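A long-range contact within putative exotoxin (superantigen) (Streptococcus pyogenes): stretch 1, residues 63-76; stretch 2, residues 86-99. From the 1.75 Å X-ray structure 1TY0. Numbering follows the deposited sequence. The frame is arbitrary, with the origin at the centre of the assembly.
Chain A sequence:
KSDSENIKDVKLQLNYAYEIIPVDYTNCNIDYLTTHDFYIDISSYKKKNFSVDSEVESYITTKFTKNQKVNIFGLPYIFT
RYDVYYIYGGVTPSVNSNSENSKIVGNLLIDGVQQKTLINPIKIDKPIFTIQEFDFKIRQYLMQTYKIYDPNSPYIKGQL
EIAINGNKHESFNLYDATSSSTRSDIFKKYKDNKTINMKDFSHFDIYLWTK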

# COMPACT_ATOMS: atom_id res chain seq x y z
N LYS A 63 -3.32 -18.17 -22.09
CA LYS A 63 -4.60 -17.58 -22.46
C LYS A 63 -4.41 -16.18 -23.05
O LYS A 63 -5.33 -15.60 -23.62
N PHE A 64 -3.20 -15.65 -22.90
CA PHE A 64 -2.87 -14.31 -23.39
C PHE A 64 -1.80 -14.34 -24.49
O PHE A 64 -1.23 -15.39 -24.77
N THR A 65 -1.55 -13.19 -25.10
CA THR A 65 -0.54 -13.09 -26.15
C THR A 65 0.26 -11.80 -25.99
O THR A 65 -0.26 -10.81 -25.48
N LYS A 66 1.53 -11.82 -26.40
CA LYS A 66 2.35 -10.62 -26.27
C LYS A 66 1.71 -9.45 -26.99
O LYS A 66 1.05 -9.61 -28.02
N ASN A 67 1.91 -8.27 -26.41
CA ASN A 67 1.40 -7.00 -26.92
C ASN A 67 -0.11 -6.82 -26.85
O ASN A 67 -0.67 -5.93 -27.48
N GLN A 68 -0.75 -7.68 -26.07
CA GLN A 68 -2.18 -7.58 -25.83
C GLN A 68 -2.27 -6.56 -24.70
O GLN A 68 -1.35 -6.47 -23.88
N LYS A 69 -3.33 -5.77 -24.68
CA LYS A 69 -3.51 -4.78 -23.62
C LYS A 69 -4.26 -5.42 -22.47
O LYS A 69 -5.23 -6.16 -22.68
N VAL A 70 -3.81 -5.16 -21.25
CA VAL A 70 -4.45 -5.73 -20.08
C VAL A 70 -4.59 -4.72 -18.96
O VAL A 70 -3.95 -3.67 -18.96
N ASN A 71 -5.45 -5.05 -18.00
CA ASN A 71 -5.64 -4.23 -16.82
C ASN A 71 -5.01 -4.98 -15.67
O ASN A 71 -5.00 -6.22 -15.65
N ILE A 72 -4.49 -4.23 -14.71
CA ILE A 72 -3.84 -4.82 -13.56
C ILE A 72 -4.47 -4.34 -12.27
O ILE A 72 -4.67 -3.15 -12.07
N PHE A 73 -4.79 -5.29 -11.40
CA PHE A 73 -5.29 -4.97 -10.07
C PHE A 73 -4.76 -6.09 -9.20
O PHE A 73 -5.37 -7.16 -9.09
N GLY A 74 -3.61 -5.84 -8.59
CA GLY A 74 -3.00 -6.86 -7.75
C GLY A 74 -2.42 -6.29 -6.49
O GLY A 74 -2.04 -5.11 -6.43
N LEU A 75 -2.34 -7.12 -5.46
CA LEU A 75 -1.79 -6.68 -4.18
C LEU A 75 -0.32 -7.05 -4.13
O LEU A 75 0.04 -8.22 -4.28
N PRO A 76 0.57 -6.06 -3.93
CA PRO A 76 2.01 -6.34 -3.87
C PRO A 76 2.35 -7.18 -2.65
O PRO A 76 1.86 -6.91 -1.56
N TYR A 86 5.66 -6.51 -7.80
CA TYR A 86 5.50 -7.96 -7.78
C TYR A 86 4.14 -8.33 -7.20
O TYR A 86 3.85 -8.03 -6.04
N ILE A 87 3.31 -8.96 -8.03
CA ILE A 87 1.96 -9.36 -7.61
C ILE A 87 1.66 -10.77 -8.11
O ILE A 87 2.41 -11.32 -8.92
N TYR A 88 0.58 -11.35 -7.61
CA TYR A 88 0.14 -12.68 -8.05
C TYR A 88 -1.15 -12.44 -8.82
O TYR A 88 -2.07 -11.80 -8.30
N GLY A 89 -1.23 -12.94 -10.04
CA GLY A 89 -2.43 -12.75 -10.84
C GLY A 89 -2.82 -11.29 -11.02
O GLY A 89 -1.95 -10.43 -11.24
N GLY A 90 -4.12 -11.01 -10.93
CA GLY A 90 -4.64 -9.66 -11.08
C GLY A 90 -4.64 -9.12 -12.51
O GLY A 90 -4.81 -7.93 -12.73
N VAL A 91 -4.47 -10.01 -13.48
CA VAL A 91 -4.40 -9.59 -14.88
C VAL A 91 -5.62 -9.97 -15.70
O VAL A 91 -5.99 -11.13 -15.78
N THR A 92 -6.25 -8.97 -16.32
CA THR A 92 -7.43 -9.18 -17.15
C THR A 92 -7.31 -8.49 -18.49
O THR A 92 -6.58 -7.51 -18.64
N PRO A 93 -8.02 -9.00 -19.50
CA PRO A 93 -7.96 -8.37 -20.82
C PRO A 93 -8.61 -7.00 -20.75
O PRO A 93 -9.65 -6.84 -20.11
N SER A 94 -7.99 -6.01 -21.38
CA SER A 94 -8.56 -4.66 -21.42
C SER A 94 -9.32 -4.65 -22.74
O SER A 94 -8.70 -4.65 -23.80
N VAL A 95 -10.64 -4.63 -22.67
CA VAL A 95 -11.45 -4.67 -23.89
C VAL A 95 -12.22 -3.41 -24.25
O VAL A 95 -12.91 -3.37 -25.27
N ASN A 96 -12.11 -2.37 -23.43
CA ASN A 96 -12.80 -1.12 -23.72
C ASN A 96 -12.26 0.04 -22.90
O ASN A 96 -11.13 -0.02 -22.40
N SER A 97 -13.05 1.10 -22.77
CA SER A 97 -12.64 2.28 -22.04
C SER A 97 -12.49 2.05 -20.54
O SER A 97 -12.09 2.96 -19.80
N ASN A 98 -12.81 0.84 -20.09
CA ASN A 98 -12.70 0.49 -18.67
C ASN A 98 -13.37 1.55 -17.80
O ASN A 98 -12.77 2.08 -16.87
N SER A 99 -14.63 1.84 -18.11
CA SER A 99 -15.40 2.83 -17.37
C SER A 99 -16.81 2.33 -17.13
O SER A 99 -17.79 3.07 -17.27

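The most unusual feature of this contact is a polar cluster around the buried side chain of Asn71, which ties strand 69-74 to the loop that follows strand 91-93. Asn71 adopts the m rotamer (chi1 -68°), and although its CA-to-CB bond points to the sheet face it shares with Thr92, the end of the side chain bends nearer to the second stretch. There Asn71 ND2 donates to Asn98 OD1 at 2.7 Å. Asn98, also m and pointing toward the first stretch, uses its own amide in turn: Asn98 ND2 donates to Ser94 OG at 2.9 Å, so one side chain both receives Asn71 and braces the loop. Ser94 (t) points toward strand 69-74, and its OG lies 3.4 Å from Asn71 OD1, an atom already satisfied elsewhere in the structure.

Water 2 completes the cluster. It accepts from Asn71 ND2 (2.9 Å) and from Thr92 OG1 (2.6 Å) and donates to Pro93 O (2.9 Å), bridging Asn71 to a carbonyl that its ND2 does not reach directly. Thr92 is in the p rotamer, with OG1 3.6 Å from Asn71 CB. The backbone pairs antiparallel at the same residues: Asn71 N donates to Thr92 O at 2.8 Å and Thr92 N to Asn71 O at 3.1 Å.

The face carrying Ile72 and Val91 is apolar. Ile72 (m, t) places CG2 3.6 Å from CD1 of Ile87, which points toward the first stretch with chi1 p and chi2 t. Ile87 CG2 also lies 3.8 Å from Leu75 O, so this side chain packs against backbone as well. Val91 (t) meets Val70 (m), with Val91 CG1 3.9 Å from Val70 CB. Phe64 (m) points toward the second stretch and extends the apolar packing: its CE2 lies 4.3 Å from Val91 CG1 and 3.8 Å from Pro93 CG.

Two glycines leave room at this end of the contact: a CB on Gly74 would fall 2.6 Å from Ile87 CD1, and one on Gly90 2.5 Å from Phe73 O; Gly90 also has a positive phi.

At the other end, Gln68 starts sideways in the t rotamer, but its end comes nearer, bringing NE2 to 3.7 Å from Pro93 CB. Water 1 accepts from Gln68 NE2 (3.3 Å) and donates to Lys69 O (2.9 Å) and Ser94 O (3.3 Å), linking the stretches beside the direct bond from Ser94 N to Lys69 O (3.1 Å).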

# COMPACT_ATOMS: atom_id res chain seq x y z
CB LYS A 63 -5.52 -17.47 -21.24
CG LYS A 63 -5.85 -18.79 -20.56
CD LYS A 63 -6.73 -18.55 -19.34
CE LYS A 63 -7.00 -19.82 -18.57
NZ LYS A 63 -7.84 -19.54 -17.36
CB PHE A 64 -2.39 -13.45 -22.22
CG PHE A 64 -3.44 -13.22 -21.16
CD1 PHE A 64 -3.70 -14.19 -20.20
CD2 PHE A 64 -4.17 -12.04 -21.13
CE1 PHE A 64 -4.68 -13.99 -19.22
CE2 PHE A 64 -5.15 -11.82 -20.16
CZ PHE A 64 -5.40 -12.80 -19.20
CB THR A 65 -1.18 -13.11 -27.56
OG1 THR A 65 -1.90 -11.89 -27.78
CG2 THR A 65 -2.15 -14.27 -27.70
CB LYS A 66 3.76 -10.85 -26.84
CG LYS A 66 4.61 -11.82 -26.06
CD LYS A 66 6.02 -11.90 -26.63
CE LYS A 66 6.03 -12.42 -28.05
NZ LYS A 66 7.41 -12.52 -28.61
CB ASN A 67 1.92 -6.76 -28.33
CG ASN A 67 3.44 -6.69 -28.37
OD1 ASN A 67 4.05 -6.03 -27.53
ND2 ASN A 67 4.05 -7.39 -29.32
CB GLN A 68 -2.73 -8.93 -25.34
CG GLN A 68 -4.21 -8.94 -25.01
CD GLN A 68 -4.66 -10.27 -24.41
OE1 GLN A 68 -3.98 -11.29 -24.54
NE2 GLN A 68 -5.83 -10.26 -23.77
CB LYS A 69 -4.30 -3.57 -24.14
CG LYS A 69 -3.57 -2.76 -25.21
CD LYS A 69 -2.26 -2.19 -24.67
CE LYS A 69 -1.53 -1.38 -25.73
NZ LYS A 69 -1.13 -2.22 -26.89
CB VAL A 70 -3.66 -6.94 -19.53
CG1 VAL A 70 -3.62 -8.06 -20.55
CG2 VAL A 70 -2.25 -6.51 -19.16
CB ASN A 71 -7.12 -4.01 -16.54
CG ASN A 71 -7.78 -3.16 -17.60
OD1 ASN A 71 -7.17 -2.23 -18.11
ND2 ASN A 71 -9.04 -3.47 -17.92
CB ILE A 72 -2.35 -4.41 -13.49
CG1 ILE A 72 -1.62 -4.87 -14.75
CG2 ILE A 72 -1.71 -4.99 -12.22
CD1 ILE A 72 -0.20 -4.31 -14.86
CB PHE A 73 -6.81 -4.93 -9.97
CG PHE A 73 -7.30 -4.26 -8.72
CD1 PHE A 73 -7.24 -4.93 -7.50
CD2 PHE A 73 -7.72 -2.94 -8.73
CE1 PHE A 73 -7.60 -4.28 -6.31
CE2 PHE A 73 -8.09 -2.28 -7.55
CZ PHE A 73 -8.02 -2.96 -6.34
CB LEU A 75 -2.57 -7.33 -3.03
CG LEU A 75 -4.09 -7.22 -3.17
CD1 LEU A 75 -4.78 -7.84 -1.95
CD2 LEU A 75 -4.49 -5.75 -3.31
CB PRO A 76 2.63 -4.95 -3.83
CG PRO A 76 1.62 -4.18 -3.01
CD PRO A 76 0.30 -4.64 -3.63
CB TYR A 86 6.63 -8.61 -6.98
CG TYR A 86 7.97 -8.42 -7.65
CD1 TYR A 86 8.30 -9.15 -8.79
CD2 TYR A 86 8.87 -7.45 -7.21
CE1 TYR A 86 9.49 -8.93 -9.48
CE2 TYR A 86 10.07 -7.21 -7.90
CZ TYR A 86 10.36 -7.96 -9.03
OH TYR A 86 11.52 -7.74 -9.73
CB ILE A 87 0.89 -8.42 -8.22
CG1 ILE A 87 0.94 -8.48 -9.75
CG2 ILE A 87 1.12 -6.98 -7.74
CD1 ILE A 87 -0.19 -7.72 -10.44
CB TYR A 88 -0.15 -13.59 -6.85
CG TYR A 88 1.05 -13.97 -6.03
CD1 TYR A 88 2.17 -14.55 -6.62
CD2 TYR A 88 1.05 -13.78 -4.64
CE1 TYR A 88 3.27 -14.95 -5.85
CE2 TYR A 88 2.14 -14.18 -3.87
CZ TYR A 88 3.24 -14.76 -4.48
OH TYR A 88 4.32 -15.16 -3.70
CB VAL A 91 -3.14 -10.20 -15.54
CG1 VAL A 91 -3.06 -9.80 -17.01
CG2 VAL A 91 -1.90 -9.74 -14.79
CB THR A 92 -8.72 -8.64 -16.48
OG1 THR A 92 -8.52 -7.26 -16.12
CG2 THR A 92 -9.07 -9.46 -15.24
CB PRO A 93 -8.77 -9.33 -21.70
CG PRO A 93 -8.65 -10.64 -20.99
CD PRO A 93 -8.78 -10.26 -19.54
CB SER A 94 -7.45 -3.60 -21.44
OG SER A 94 -8.01 -2.30 -21.45
CB VAL A 95 -12.44 -5.85 -23.84
CG1 VAL A 95 -11.68 -7.16 -23.73
CG2 VAL A 95 -13.39 -5.70 -22.66
CB ASN A 96 -14.32 -1.27 -23.52
CG ASN A 96 -14.71 -1.60 -22.09
OD1 ASN A 96 -15.89 -1.82 -21.81
ND2 ASN A 96 -13.74 -1.64 -21.20
CB SER A 97 -13.64 3.42 -22.28
OG SER A 97 -14.95 3.04 -21.90
CB ASN A 98 -11.23 0.35 -18.28
CG ASN A 98 -10.52 -0.75 -19.05
OD1 ASN A 98 -10.94 -1.91 -19.00
ND2 ASN A 98 -9.46 -0.40 -19.76
CB SER A 99 -15.45 4.14 -18.15
OG SER A 99 -16.10 3.96 -19.39
O HOH W 1 -7.01 -7.34 -24.58
O HOH W 2 -10.38 -6.02 -17.47
O HOH W 3 -1.09 -10.44 -5.47